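Local atomic coordinates of gene product PA4716 (Pseudomonas aeruginosa, PDB entry 1U0K), a protein that is of unknown function but belongs to the PhzF family and is predicted to act as an isomerase, probably an epimerase. Residues A[5-9]-A[85-89]; A[11-15]-A[254-258]; A[137-141]-A[188-192]; A[151-157]-A[169-175]; A[204-209]-A[245-251]. All coordinates share one frame; numbering follows the deposited sequence.

Interaction 1. Residues A[5-9]-A[85-89]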
# COMPACT_ATOMS: atom_id res chain seq x y z
N ARG A 5 12.05 -16.10 -12.51
CA ARG A 5 12.32 -15.00 -11.59
C ARG A 5 11.21 -14.99 -10.56
O ARG A 5 10.06 -15.35 -10.86
CB ARG A 5 12.33 -13.66 -12.31
CG ARG A 5 13.39 -13.51 -13.41
CD ARG A 5 12.84 -12.92 -14.71
NE ARG A 5 11.65 -13.64 -15.18
CZ ARG A 5 10.49 -13.08 -15.55
NH1 ARG A 5 10.33 -11.76 -15.51
NH2 ARG A 5 9.48 -13.85 -15.96
N ARG A 6 11.56 -14.62 -9.34
CA ARG A 6 10.65 -14.73 -8.22
C ARG A 6 10.76 -13.51 -7.35
O ARG A 6 11.80 -12.85 -7.29
CB ARG A 6 11.01 -15.92 -7.34
CG ARG A 6 10.96 -17.26 -8.03
CD ARG A 6 11.72 -18.37 -7.29
NE ARG A 6 13.12 -18.01 -7.01
CZ ARG A 6 13.97 -18.78 -6.34
NH1 ARG A 6 13.60 -19.97 -5.86
NH2 ARG A 6 15.21 -18.37 -6.14
N TYR A 7 9.68 -13.23 -6.64
CA TYR A 7 9.75 -12.43 -5.43
C TYR A 7 9.11 -13.20 -4.29
O TYR A 7 8.44 -14.23 -4.49
CB TYR A 7 9.13 -11.04 -5.62
CG TYR A 7 7.63 -11.03 -5.77
CD1 TYR A 7 6.81 -11.07 -4.67
CD2 TYR A 7 7.04 -11.00 -7.03
CE1 TYR A 7 5.42 -11.06 -4.80
CE2 TYR A 7 5.65 -10.97 -7.17
CZ TYR A 7 4.86 -11.02 -6.06
OH TYR A 7 3.48 -11.02 -6.17
N TRP A 8 9.35 -12.73 -3.08
CA TRP A 8 8.90 -13.40 -1.87
C TRP A 8 8.26 -12.40 -0.94
O TRP A 8 8.78 -11.31 -0.78
CB TRP A 8 10.07 -14.06 -1.15
CG TRP A 8 10.90 -14.95 -2.02
CD1 TRP A 8 11.77 -14.57 -3.02
CD2 TRP A 8 10.98 -16.38 -1.95
NE1 TRP A 8 12.36 -15.67 -3.57
CE2 TRP A 8 11.90 -16.79 -2.94
CE3 TRP A 8 10.37 -17.36 -1.16
CZ2 TRP A 8 12.22 -18.14 -3.14
CZ3 TRP A 8 10.69 -18.68 -1.37
CH2 TRP A 8 11.61 -19.06 -2.34
N GLN A 9 7.17 -12.80 -0.30
CA GLN A 9 6.50 -12.01 0.72
C GLN A 9 6.92 -12.52 2.08
O GLN A 9 6.79 -13.69 2.37
CB GLN A 9 4.97 -12.12 0.55
CG GLN A 9 4.16 -11.38 1.60
CD GLN A 9 4.34 -9.88 1.57
OE1 GLN A 9 4.73 -9.31 0.55
NE2 GLN A 9 4.06 -9.23 2.69
N LEU A 85 15.74 -14.79 3.92
CA LEU A 85 15.46 -15.43 2.66
C LEU A 85 16.70 -16.12 2.12
O LEU A 85 16.62 -17.25 1.65
CB LEU A 85 14.88 -14.45 1.63
CG LEU A 85 14.66 -15.10 0.26
CD1 LEU A 85 13.60 -16.19 0.34
CD2 LEU A 85 14.32 -14.08 -0.79
N LEU A 86 17.86 -15.46 2.20
CA LEU A 86 19.10 -16.07 1.72
C LEU A 86 19.42 -17.36 2.49
O LEU A 86 19.91 -18.31 1.90
CB LEU A 86 20.25 -15.08 1.80
CG LEU A 86 20.15 -13.90 0.84
CD1 LEU A 86 21.22 -12.87 1.16
CD2 LEU A 86 20.29 -14.33 -0.60
N HIS A 87 19.13 -17.37 3.78
CA HIS A 87 19.31 -18.57 4.62
C HIS A 87 18.36 -19.67 4.16
O HIS A 87 18.76 -20.83 4.00
CB HIS A 87 19.04 -18.20 6.08
CG HIS A 87 19.61 -19.14 7.10
ND1 HIS A 87 19.65 -20.51 6.93
CD2 HIS A 87 20.11 -18.90 8.33
CE1 HIS A 87 20.18 -21.06 8.02
NE2 HIS A 87 20.47 -20.10 8.88
N HIS A 88 17.11 -19.31 3.90
CA HIS A 88 16.13 -20.27 3.36
C HIS A 88 16.59 -20.91 2.04
O HIS A 88 16.50 -22.12 1.86
CB HIS A 88 14.78 -19.57 3.18
CG HIS A 88 13.75 -20.40 2.47
ND1 HIS A 88 13.21 -21.54 3.02
CD2 HIS A 88 13.18 -20.26 1.26
CE1 HIS A 88 12.34 -22.06 2.17
NE2 HIS A 88 12.31 -21.31 1.09
N LEU A 89 17.11 -20.09 1.13
CA LEU A 89 17.57 -20.55 -0.17
C LEU A 89 18.84 -21.40 -0.09
O LEU A 89 18.96 -22.39 -0.80
CB LEU A 89 17.79 -19.37 -1.12
CG LEU A 89 16.50 -18.62 -1.48
CD1 LEU A 89 16.86 -17.36 -2.27
CD2 LEU A 89 15.54 -19.49 -2.26

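Interaction 2. Residues A[11-15]-A[254-258]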
# COMPACT_ATOMS: atom_id res chain seq x y z
N ASP A 11 7.39 -11.38 6.49
CA ASP A 11 7.15 -10.46 7.59
C ASP A 11 8.38 -10.34 8.45
O ASP A 11 8.96 -11.35 8.84
CB ASP A 11 6.00 -10.95 8.45
CG ASP A 11 4.68 -10.81 7.77
OD1 ASP A 11 4.49 -9.85 6.98
OD2 ASP A 11 3.76 -11.62 7.96
N VAL A 12 8.76 -9.11 8.77
CA VAL A 12 9.93 -8.83 9.59
C VAL A 12 9.48 -8.25 10.94
O VAL A 12 8.51 -7.49 11.01
CB VAL A 12 10.88 -7.85 8.88
CG1 VAL A 12 12.16 -7.62 9.70
CG2 VAL A 12 11.23 -8.35 7.47
N PHE A 13 10.21 -8.61 11.99
CA PHE A 13 9.81 -8.35 13.39
C PHE A 13 8.50 -9.08 13.69
O PHE A 13 7.55 -8.50 14.24
CB PHE A 13 9.70 -6.85 13.68
CG PHE A 13 10.97 -6.08 13.38
CD1 PHE A 13 10.98 -5.07 12.43
CD2 PHE A 13 12.15 -6.36 14.06
CE1 PHE A 13 12.12 -4.36 12.15
CE2 PHE A 13 13.31 -5.64 13.78
CZ PHE A 13 13.29 -4.64 12.84
N ALA A 14 8.48 -10.36 13.35
CA ALA A 14 7.28 -11.19 13.34
C ALA A 14 7.62 -12.59 13.83
O ALA A 14 8.40 -13.30 13.20
CB ALA A 14 6.69 -11.24 11.91
N GLU A 15 7.04 -12.99 14.96
CA GLU A 15 7.23 -14.34 15.46
C GLU A 15 6.20 -15.31 14.89
O GLU A 15 6.38 -16.52 14.98
CB GLU A 15 7.23 -14.36 16.99
CG GLU A 15 8.32 -13.46 17.55
CD GLU A 15 8.63 -13.67 19.02
OE1 GLU A 15 8.90 -12.65 19.71
OE2 GLU A 15 8.63 -14.82 19.50
N ARG A 254 -0.64 -3.95 14.63
CA ARG A 254 0.47 -4.85 14.33
C ARG A 254 1.63 -4.56 15.29
O ARG A 254 2.73 -4.18 14.86
CB ARG A 254 0.91 -4.69 12.86
CG ARG A 254 -0.01 -5.43 11.90
CD ARG A 254 0.25 -5.15 10.43
NE ARG A 254 1.19 -6.11 9.84
CZ ARG A 254 0.86 -7.30 9.35
NH1 ARG A 254 -0.39 -7.73 9.32
NH2 ARG A 254 1.82 -8.08 8.83
N PRO A 255 1.39 -4.77 16.59
CA PRO A 255 2.43 -4.52 17.59
C PRO A 255 3.62 -5.42 17.32
O PRO A 255 3.47 -6.62 17.07
CB PRO A 255 1.74 -4.88 18.91
CG PRO A 255 0.64 -5.80 18.53
CD PRO A 255 0.16 -5.30 17.20
N SER A 256 4.81 -4.83 17.35
CA SER A 256 6.04 -5.49 16.94
C SER A 256 7.15 -5.15 17.91
O SER A 256 7.14 -4.09 18.54
CB SER A 256 6.44 -5.04 15.53
OG SER A 256 5.37 -5.21 14.62
N ARG A 257 8.12 -6.06 18.00
CA ARG A 257 9.27 -5.91 18.88
C ARG A 257 10.54 -5.90 18.05
O ARG A 257 10.76 -6.79 17.22
CB ARG A 257 9.31 -7.05 19.88
CG ARG A 257 8.12 -7.09 20.81
CD ARG A 257 8.16 -8.24 21.81
NE ARG A 257 7.76 -9.51 21.20
CZ ARG A 257 6.51 -9.85 20.88
NH1 ARG A 257 5.49 -9.03 21.11
NH2 ARG A 257 6.27 -11.04 20.32
N LEU A 258 11.36 -4.88 18.26
CA LEU A 258 12.61 -4.71 17.55
C LEU A 258 13.72 -4.84 18.60
O LEU A 258 13.76 -4.06 19.56
CB LEU A 258 12.67 -3.34 16.88
CG LEU A 258 11.58 -2.97 15.87
CD1 LEU A 258 10.30 -2.45 16.54
CD2 LEU A 258 12.09 -1.94 14.88
O HOH W 1 7.31 -8.75 17.03

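Interaction 3. Residues A[137-141]-A[188-192]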
# COMPACT_ATOMS: atom_id res chain seq x y z
N THR A 137 12.19 25.84 17.07
CA THR A 137 12.04 24.78 16.08
C THR A 137 11.43 23.53 16.69
O THR A 137 10.60 22.87 16.07
CB THR A 137 13.40 24.46 15.45
OG1 THR A 137 13.91 25.62 14.78
CG2 THR A 137 13.27 23.41 14.34
N CYS A 138 11.85 23.18 17.91
CA CYS A 138 11.30 22.02 18.61
C CYS A 138 9.78 22.17 18.76
O CYS A 138 9.02 21.24 18.54
CB CYS A 138 11.95 21.85 19.99
SG CYS A 138 13.71 21.42 19.98
N ARG A 139 9.36 23.37 19.14
CA ARG A 139 7.95 23.68 19.30
C ARG A 139 7.18 23.56 17.98
O ARG A 139 6.06 23.05 17.95
CB ARG A 139 7.82 25.10 19.86
CG ARG A 139 6.41 25.66 19.94
CD ARG A 139 6.37 27.05 20.53
NE ARG A 139 5.02 27.59 20.62
CZ ARG A 139 4.71 28.77 21.16
NH1 ARG A 139 5.65 29.56 21.67
NH2 ARG A 139 3.44 29.17 21.19
N TRP A 140 7.78 24.03 16.89
CA TRP A 140 7.16 23.95 15.58
C TRP A 140 6.88 22.50 15.17
O TRP A 140 5.80 22.19 14.69
CB TRP A 140 8.03 24.64 14.52
CG TRP A 140 7.39 24.69 13.16
CD1 TRP A 140 6.59 25.69 12.66
CD2 TRP A 140 7.45 23.69 12.15
NE1 TRP A 140 6.17 25.37 11.39
CE2 TRP A 140 6.68 24.14 11.05
CE3 TRP A 140 8.09 22.45 12.04
CZ2 TRP A 140 6.54 23.40 9.88
CZ3 TRP A 140 7.95 21.71 10.88
CH2 TRP A 140 7.18 22.19 9.81
N PHE A 141 7.84 21.61 15.40
CA PHE A 141 7.66 20.20 15.02
C PHE A 141 6.56 19.52 15.83
O PHE A 141 5.81 18.70 15.30
CB PHE A 141 8.99 19.43 15.13
CG PHE A 141 9.81 19.47 13.87
CD1 PHE A 141 10.81 20.42 13.70
CD2 PHE A 141 9.55 18.58 12.85
CE1 PHE A 141 11.56 20.45 12.53
CE2 PHE A 141 10.29 18.61 11.68
CZ PHE A 141 11.30 19.55 11.52
N ALA A 188 11.65 22.29 6.71
CA ALA A 188 12.06 22.29 8.11
C ALA A 188 13.09 21.19 8.37
O ALA A 188 14.09 21.40 9.04
CB ALA A 188 10.86 22.11 9.02
N LEU A 189 12.82 20.01 7.82
CA LEU A 189 13.74 18.88 7.95
C LEU A 189 15.03 19.15 7.17
O LEU A 189 16.11 18.76 7.62
CB LEU A 189 13.07 17.58 7.49
CG LEU A 189 12.06 16.95 8.46
CD1 LEU A 189 11.31 15.81 7.78
CD2 LEU A 189 12.73 16.44 9.73
N ASP A 190 14.92 19.83 6.02
CA ASP A 190 16.09 20.19 5.21
C ASP A 190 17.09 21.02 5.99
O ASP A 190 18.29 20.81 5.89
CB ASP A 190 15.69 20.99 3.97
CG ASP A 190 15.05 20.13 2.89
OD1 ASP A 190 15.11 18.88 2.98
OD2 ASP A 190 14.47 20.65 1.91
N LYS A 191 16.59 21.99 6.75
CA LYS A 191 17.44 22.85 7.56
C LYS A 191 18.25 22.03 8.57
O LYS A 191 19.39 22.38 8.86
CB LYS A 191 16.59 23.90 8.30
CG LYS A 191 16.06 25.01 7.41
CD LYS A 191 15.36 26.10 8.23
CE LYS A 191 14.45 26.97 7.36
NZ LYS A 191 13.33 27.57 8.14
N LEU A 192 17.67 20.95 9.07
CA LEU A 192 18.31 20.10 10.09
C LEU A 192 19.11 18.92 9.54
O LEU A 192 19.70 18.15 10.32
CB LEU A 192 17.23 19.58 11.04
CG LEU A 192 16.47 20.67 11.78
CD1 LEU A 192 15.24 20.10 12.45
CD2 LEU A 192 17.39 21.37 12.78

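Interaction 4. Residues A[151-157]-A[169-175]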
# COMPACT_ATOMS: atom_id res chain seq x y z
N ASP A 151 4.04 18.87 25.41
CA ASP A 151 4.01 17.45 25.04
C ASP A 151 5.40 16.87 24.75
O ASP A 151 5.56 15.65 24.71
CB ASP A 151 3.11 17.23 23.82
CG ASP A 151 1.65 17.35 24.16
OD1 ASP A 151 0.84 17.55 23.22
OD2 ASP A 151 1.21 17.24 25.32
N LEU A 152 6.38 17.74 24.55
CA LEU A 152 7.77 17.32 24.39
C LEU A 152 8.31 16.87 25.75
O LEU A 152 7.87 17.37 26.78
CB LEU A 152 8.61 18.47 23.84
CG LEU A 152 8.18 19.02 22.48
CD1 LEU A 152 8.95 20.28 22.14
CD2 LEU A 152 8.36 17.96 21.39
N SER A 153 9.25 15.94 25.72
CA SER A 153 9.91 15.45 26.92
C SER A 153 11.11 16.30 27.26
O SER A 153 11.47 17.22 26.52
CB SER A 153 10.36 13.99 26.73
OG SER A 153 9.34 13.20 26.15
N GLY A 154 11.77 15.97 28.37
CA GLY A 154 12.92 16.73 28.83
C GLY A 154 14.25 16.38 28.20
O GLY A 154 15.31 16.73 28.74
N HIS A 155 14.21 15.69 27.05
CA HIS A 155 15.43 15.28 26.37
C HIS A 155 15.46 15.93 25.01
O HIS A 155 14.42 16.13 24.40
CB HIS A 155 15.49 13.77 26.25
CG HIS A 155 15.20 13.06 27.53
ND1 HIS A 155 16.13 12.93 28.53
CD2 HIS A 155 14.06 12.48 27.98
CE1 HIS A 155 15.59 12.28 29.55
NE2 HIS A 155 14.33 12.00 29.24
N PRO A 156 16.66 16.26 24.54
CA PRO A 156 16.78 17.12 23.36
C PRO A 156 16.36 16.37 22.09
O PRO A 156 16.86 15.27 21.85
CB PRO A 156 18.27 17.47 23.33
CG PRO A 156 18.95 16.35 24.06
CD PRO A 156 17.97 15.85 25.06
N PRO A 157 15.44 16.93 21.30
CA PRO A 157 15.28 16.45 19.93
C PRO A 157 16.63 16.53 19.24
O PRO A 157 17.37 17.50 19.41
CB PRO A 157 14.27 17.43 19.33
CG PRO A 157 13.48 17.88 20.50
CD PRO A 157 14.49 18.02 21.61
N LEU A 169 12.15 13.00 17.98
CA LEU A 169 11.37 14.00 18.70
C LEU A 169 10.76 13.37 19.94
O LEU A 169 9.71 12.76 19.85
CB LEU A 169 10.25 14.54 17.79
CG LEU A 169 9.57 15.81 18.29
CD1 LEU A 169 10.52 17.00 18.22
CD2 LEU A 169 8.31 16.07 17.50
N PRO A 170 11.44 13.47 21.09
CA PRO A 170 10.92 12.88 22.32
C PRO A 170 9.62 13.55 22.78
O PRO A 170 9.59 14.76 22.99
CB PRO A 170 12.06 13.09 23.32
CG PRO A 170 13.26 13.30 22.49
CD PRO A 170 12.76 14.07 21.30
N VAL A 171 8.56 12.75 22.87
CA VAL A 171 7.25 13.20 23.32
C VAL A 171 6.74 12.26 24.43
O VAL A 171 7.32 11.20 24.66
CB VAL A 171 6.22 13.23 22.17
CG1 VAL A 171 6.65 14.26 21.12
CG2 VAL A 171 6.04 11.86 21.52
N THR A 172 5.66 12.65 25.10
CA THR A 172 5.08 11.84 26.17
C THR A 172 4.27 10.70 25.57
O THR A 172 3.77 10.80 24.45
CB THR A 172 4.15 12.67 27.09
OG1 THR A 172 3.09 13.25 26.33
CG2 THR A 172 4.85 13.86 27.70
N ALA A 173 4.12 9.63 26.35
CA ALA A 173 3.28 8.50 25.95
C ALA A 173 1.88 8.94 25.55
O ALA A 173 1.30 8.42 24.60
CB ALA A 173 3.22 7.46 27.07
N GLU A 174 1.33 9.91 26.29
CA GLU A 174 -0.01 10.42 26.03
C GLU A 174 -0.06 11.15 24.69
O GLU A 174 -0.98 10.95 23.90
CB GLU A 174 -0.44 11.36 27.16
CG GLU A 174 -1.90 11.79 27.13
CD GLU A 174 -2.15 13.14 27.80
OE1 GLU A 174 -1.31 14.06 27.65
OE2 GLU A 174 -3.19 13.29 28.48
N ALA A 175 0.94 11.99 24.44
CA ALA A 175 1.05 12.75 23.20
C ALA A 175 1.21 11.86 21.97
O ALA A 175 0.71 12.18 20.89
CB ALA A 175 2.22 13.72 23.30
O HOH W 2 9.90 10.85 25.56
O HOH W 3 11.71 16.58 23.43

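Interaction 5. Residues A[204-209]-A[245-251]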
# COMPACT_ATOMS: atom_id res chain seq x y z
N GLY A 204 8.67 4.52 27.63
CA GLY A 204 8.03 3.33 27.10
C GLY A 204 8.77 2.68 25.94
O GLY A 204 8.39 1.59 25.51
N ARG A 205 9.83 3.33 25.45
CA ARG A 205 10.63 2.85 24.32
C ARG A 205 9.74 2.44 23.16
O ARG A 205 9.84 1.35 22.63
CB ARG A 205 11.53 1.69 24.76
CG ARG A 205 12.52 2.10 25.81
CD ARG A 205 13.34 0.96 26.33
NE ARG A 205 14.30 1.41 27.34
CZ ARG A 205 15.04 0.59 28.07
NH1 ARG A 205 14.95 -0.73 27.92
NH2 ARG A 205 15.89 1.08 28.97
N GLU A 206 8.83 3.35 22.81
CA GLU A 206 7.88 3.14 21.74
C GLU A 206 7.94 4.32 20.80
O GLU A 206 8.14 5.45 21.23
CB GLU A 206 6.47 3.00 22.31
CG GLU A 206 5.41 2.71 21.26
CD GLU A 206 4.09 2.29 21.87
OE1 GLU A 206 3.71 2.87 22.91
OE2 GLU A 206 3.44 1.37 21.33
N GLY A 207 7.76 4.05 19.52
CA GLY A 207 7.85 5.09 18.52
C GLY A 207 6.75 5.05 17.48
O GLY A 207 6.00 4.08 17.37
N ARG A 208 6.65 6.14 16.73
CA ARG A 208 5.74 6.24 15.60
C ARG A 208 6.40 7.01 14.47
O ARG A 208 7.08 8.00 14.69
CB ARG A 208 4.46 6.97 16.01
CG ARG A 208 3.54 6.14 16.89
CD ARG A 208 2.17 6.77 17.11
NE ARG A 208 1.28 6.55 15.97
CZ ARG A 208 -0.01 6.89 15.95
NH1 ARG A 208 -0.59 7.47 16.99
NH2 ARG A 208 -0.74 6.64 14.87
N THR A 209 6.17 6.55 13.25
CA THR A 209 6.72 7.22 12.07
C THR A 209 5.89 6.90 10.83
O THR A 209 5.27 5.84 10.75
CB THR A 209 8.21 6.84 11.89
OG1 THR A 209 8.87 7.79 11.04
CG2 THR A 209 8.38 5.48 11.21
N VAL A 245 14.44 -3.91 24.01
CA VAL A 245 13.49 -3.92 22.91
C VAL A 245 12.83 -2.56 22.72
O VAL A 245 12.54 -1.84 23.68
CB VAL A 245 12.45 -5.09 23.02
CG1 VAL A 245 12.97 -6.24 23.87
CG2 VAL A 245 11.11 -4.63 23.52
N LEU A 246 12.64 -2.21 21.45
CA LEU A 246 11.81 -1.08 21.06
C LEU A 246 10.48 -1.61 20.56
O LEU A 246 10.38 -2.74 20.07
CB LEU A 246 12.48 -0.27 19.96
CG LEU A 246 13.88 0.27 20.24
CD1 LEU A 246 14.33 1.12 19.07
CD2 LEU A 246 13.91 1.08 21.55
N HIS A 247 9.45 -0.79 20.71
CA HIS A 247 8.10 -1.18 20.33
C HIS A 247 7.61 -0.25 19.24
O HIS A 247 7.85 0.95 19.29
CB HIS A 247 7.14 -1.13 21.54
CG HIS A 247 7.67 -1.84 22.74
ND1 HIS A 247 7.65 -3.22 22.86
CD2 HIS A 247 8.24 -1.37 23.87
CE1 HIS A 247 8.19 -3.56 24.01
NE2 HIS A 247 8.56 -2.46 24.65
N GLN A 248 6.93 -0.83 18.26
CA GLN A 248 6.33 -0.05 17.18
C GLN A 248 5.20 -0.84 16.55
O GLN A 248 5.24 -2.07 16.52
CB GLN A 248 7.37 0.30 16.11
CG GLN A 248 7.00 1.51 15.25
CD GLN A 248 8.05 1.83 14.20
OE1 GLN A 248 9.25 1.74 14.47
NE2 GLN A 248 7.61 2.19 12.99
N GLY A 249 4.18 -0.14 16.06
CA GLY A 249 3.15 -0.75 15.25
C GLY A 249 1.80 -0.99 15.90
O GLY A 249 0.87 -1.41 15.22
N ARG A 250 1.67 -0.71 17.19
CA ARG A 250 0.45 -1.06 17.91
C ARG A 250 -0.76 -0.23 17.48
O ARG A 250 -1.89 -0.70 17.55
CB ARG A 250 0.66 -1.02 19.43
CG ARG A 250 0.41 0.30 20.13
CD ARG A 250 0.44 0.17 21.66
NE ARG A 250 0.82 1.41 22.32
CZ ARG A 250 -0.03 2.40 22.61
NH1 ARG A 250 -1.32 2.32 22.32
NH2 ARG A 250 0.43 3.49 23.21
N PHE A 251 -0.52 1.00 17.01
CA PHE A 251 -1.60 1.86 16.50
C PHE A 251 -2.10 1.42 15.11
O PHE A 251 -3.12 1.92 14.63
CB PHE A 251 -1.15 3.32 16.45
CG PHE A 251 -0.80 3.89 17.80
CD1 PHE A 251 0.52 3.91 18.23
CD2 PHE A 251 -1.79 4.39 18.64
CE1 PHE A 251 0.85 4.43 19.48
CE2 PHE A 251 -1.46 4.90 19.89
CZ PHE A 251 -0.14 4.92 20.31
O HOH W 4 12.77 -2.41 26.36
O HOH W 5 4.01 -0.15 19.33
O HOH W 6 3.77 2.51 17.80
O HOH W 7 4.66 3.75 13.53

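Interaction 1. Residues A[5-9]-A[85-89]
One face of the Trp8 indole is covered by the forked end of Leu85: CD1 lies over the five-membered ring, 3.7 Å from its centroid, a CH-pi contact, while CD2 leans over the rim and comes within 3.4 Å of Trp8 CD1. The His88 ring reaches the far end of the indole obliquely, its plane at 77° to the six-membered ring, and NE2 lies 3.9 Å from Trp8 CZ3. Within its own strand Trp8 meets a second flat group, its CZ2 lying over one face of the Arg6 guanidinium. This is strand-on-helix packing: strand 6-12 presents alternate side chains, Arg6 and Trp8, to helix 78-90, and Tyr7 turns the other way. The local axes approach to 11.6 Å at 118°, a spacing bridged by side chains alone.

Leu85 and Leu89, one helical turn apart, serve the two ends of the indole. Leu85 has CG anti to its backbone N (chi1 176°), which swings both methyl groups across the ring at about a right angle to it. Leu89 places CD2 3.7 Å from Trp8 CZ2, at the corner where the indole and Arg6 converge. Asp27 holds Trp8 NE1 through OD1, a hydrogen bond, and Arg6 NH2 through OD2, a salt bridge. This pins the rotation of the indole and keeps the arginine alongside it. Trp8 also packs on Leu283 of the second subunit. Leu89 CD2 also approaches the Arg6 guanidinium obliquely, 4.1 Å from NH2.

Interaction 2. Residues A[11-15]-A[254-258]
Phe13 and Ser256 make the nearest backbone approach, their CA atoms 5.9 Å apart, as the chain leaving strand 6-12 turns beside the start of strand 256-262. Phe13 adopts a left-handed backbone conformation that ends the extended run. The two backbones are joined through a water, which donates to Phe13 O at 2.8 Å and accepts from Arg257 N.

The Phe13 ring is held between two aliphatic groups. Leu258 CG stands almost exactly over its centre, 3.7 Å from the centroid and 6° off the normal, a CH-pi contact; the opposite face carries Val12 CG1 nearer the rim. With CG anti to the carbonyl carbon (chi1 -56°), the ring is directed at Leu258, whose CD2 touches Phe13 CZ at 3.6 Å. His77, Leu80 and Ala220 add to its surroundings, and the side chain lies about 9 Å from that of Glu48, the predicted active-site residue.

Two ion pairs flank this apolar middle. Arg257, bent at chi3, brings NH2 to Glu15 OE1 at 3.1 Å in a nearly straight bond of 168°. The oxygen lies in the guanidinium plane, yet the donor stands well above the carboxylate plane; NH2 to OE1 is the one hydrogen bond of the pair. The other, Asp11 OD1 to Arg254 NH2, is long at 3.7 Å. Arg254 has stronger partners in Gly20 O, which accepts from NE, and Glu43 of the second subunit, which forms a salt bridge with NH2. Because Asp11 and that Glu43 bring like charges close together, Arg254, near both, probably offsets their repulsion, coupling this junction to the dimer interface.

Interaction 3. Residues A[137-141]-A[188-192]
Helices 135-144 and 186-192 pack with their local axes 12.0 Å apart at closest approach and their N-to-C directions at 142°, a roughly antiparallel helix pair whose nearest CA atoms, those of Thr137 and Ala188, are 8.3 Å apart. The contact is apolar and centres on the Phe141 ring, which extends from the first helix to touch Ala188, Leu189 and Leu192 of the second.

Ala188 CB meets both aromatic side chains, 3.5 Å from Trp140 CZ3 and 3.6 Å from Phe141 CZ. The indole is brought there by a first torsion that sets CG anti to the backbone N (chi1 -175°), laying Trp140 CZ3 over the centre of one Phe141 face. The neighbouring rings of the first helix thus also pack on each other.

Around the outer end of the phenylalanine, contacts are divided between its two sides. Leu189 CD2 lies 3.8 Å from Phe141 CE2, whereas Leu192, its side chain running in the opposite direction to that of Phe141, brings CD1 to 3.7 Å from Phe141 CE1; all these approaches to the ring are oblique. Leu189 and Phe141 both extend to Leu167 and Val197, so the helix pair is seated on strands 166-170 and 196-201. Thr137 contributes by its methyl group, and its hydroxyl is hydrogen-bonded to Asp134 OD1. That division leaves Thr137 CG2 at the in-plane edge of Phe141 and 4.3 Å from Leu192 CD1.

Interaction 4. Residues A[151-157]-A[169-175]
Leu169 CD1 and the Pro170 ring form the apolar centre: the methyl group rests 3.8 Å from Pro157 CG and 4.0 Å from Leu152 CD2, while Pro170 CD packs against the Pro157 ring. A single beta bridge between Leu152 and Val171 lies beside this cluster, joining the loop before strand 158-161 to the end of strand 166-170. Leu152 and Pro157 also touch Cys138, which carries the apolar layer on to helix 135-144. A further apolar touch joins Asp151 CB to Ala175 CB at 3.7 Å.

Outward from the leucines, two backbone bonds fix the bridge. Ser153 N donates to Pro170 O at 3.0 Å, and Thr172 N donates to Asp151 O at the same length. Val171 CA and Leu152 CA add C-H...O contacts to these same carbonyls. Water extends the join: one molecule bridges His155 O and Pro170 O, 2.9 and 2.8 Å from them, while another links Ser153 OG with Val171 O.

At the polar edge the Asp151 carboxylate forms a salt bridge with Arg178. Thr172 N-caps helix 173-177: with chi1 at 59°, its OG1 accepts from Ala175 N at 3.1 Å.

Interaction 5. Residues A[204-209]-A[245-251]
The Arg208 guanidinium lies flat on the Phe251 ring, planes 8° apart and centres separated by 4.0 Å, a stacked cation-pi contact. It closes one end of a short parallel strand pairing in which Glu206 of strand 206-208 bridges His247 of strand 244-248. His247 N donates to Arg205 O at 2.9 Å, and Gly207 N returns to His247 O at 3.1 Å; one residue thus uses both backbone groups to hold the neighbouring strand. The local axes cross at -38°, and the pairing is a single bridge.

Arg250 CG approaches the other face of Phe251 near its rim, opposite Arg208. The Arg250 side chain then meets the Glu206 carboxylate in a salt bridge, NE to OE2 at 2.8 Å, although its individual hydrogen bonds are weak. Glu206 reaches it by an extended chain with CG anti to the backbone N (chi1 -177°), and a water donates to OE2 while accepting from Arg250 N.

Farther out, Glu217 and Leu176 O bind the Arg208 guanidinium, fixing it over the ring. Arg205 and Glu206 both face Asp201 in a G1 beta bulge where strand 206-208 pairs with strand 196-201. Gln248 is held by Tyr198, Asp218 and Thr221, and its flank touches Thr209, about 9 Å from the predicted active-site Glu48 at side chains. There, Thr209 CG2 lies 3.8 Å from Gln248 NE2.

In the fold
Interactions 1 and 2 share strand 6-12, their centres 19 Å apart, and both touch the second subunit. Interaction 2 then ties this early strand to residues 254-258, spanning most of the chain; interactions 3 and 5 lie one after the other within that span, with interaction 4 inside the span of interaction 3. Interaction 5 is its neighbour, centres 11 Å apart, through adjacent antiparallel strands 244-248 and 256-262, joined by Leu258 O and Leu246 N. Interactions 3 and 4, 15 Å apart at centres, touch where Cys138 meets Pro157 and Leu152, and lie across the chain's centre from interaction 1, with centres 40 Å from its own. Interactions 2 and 5 thus occupy the middle, nearer the predicted active site than the outer contacts.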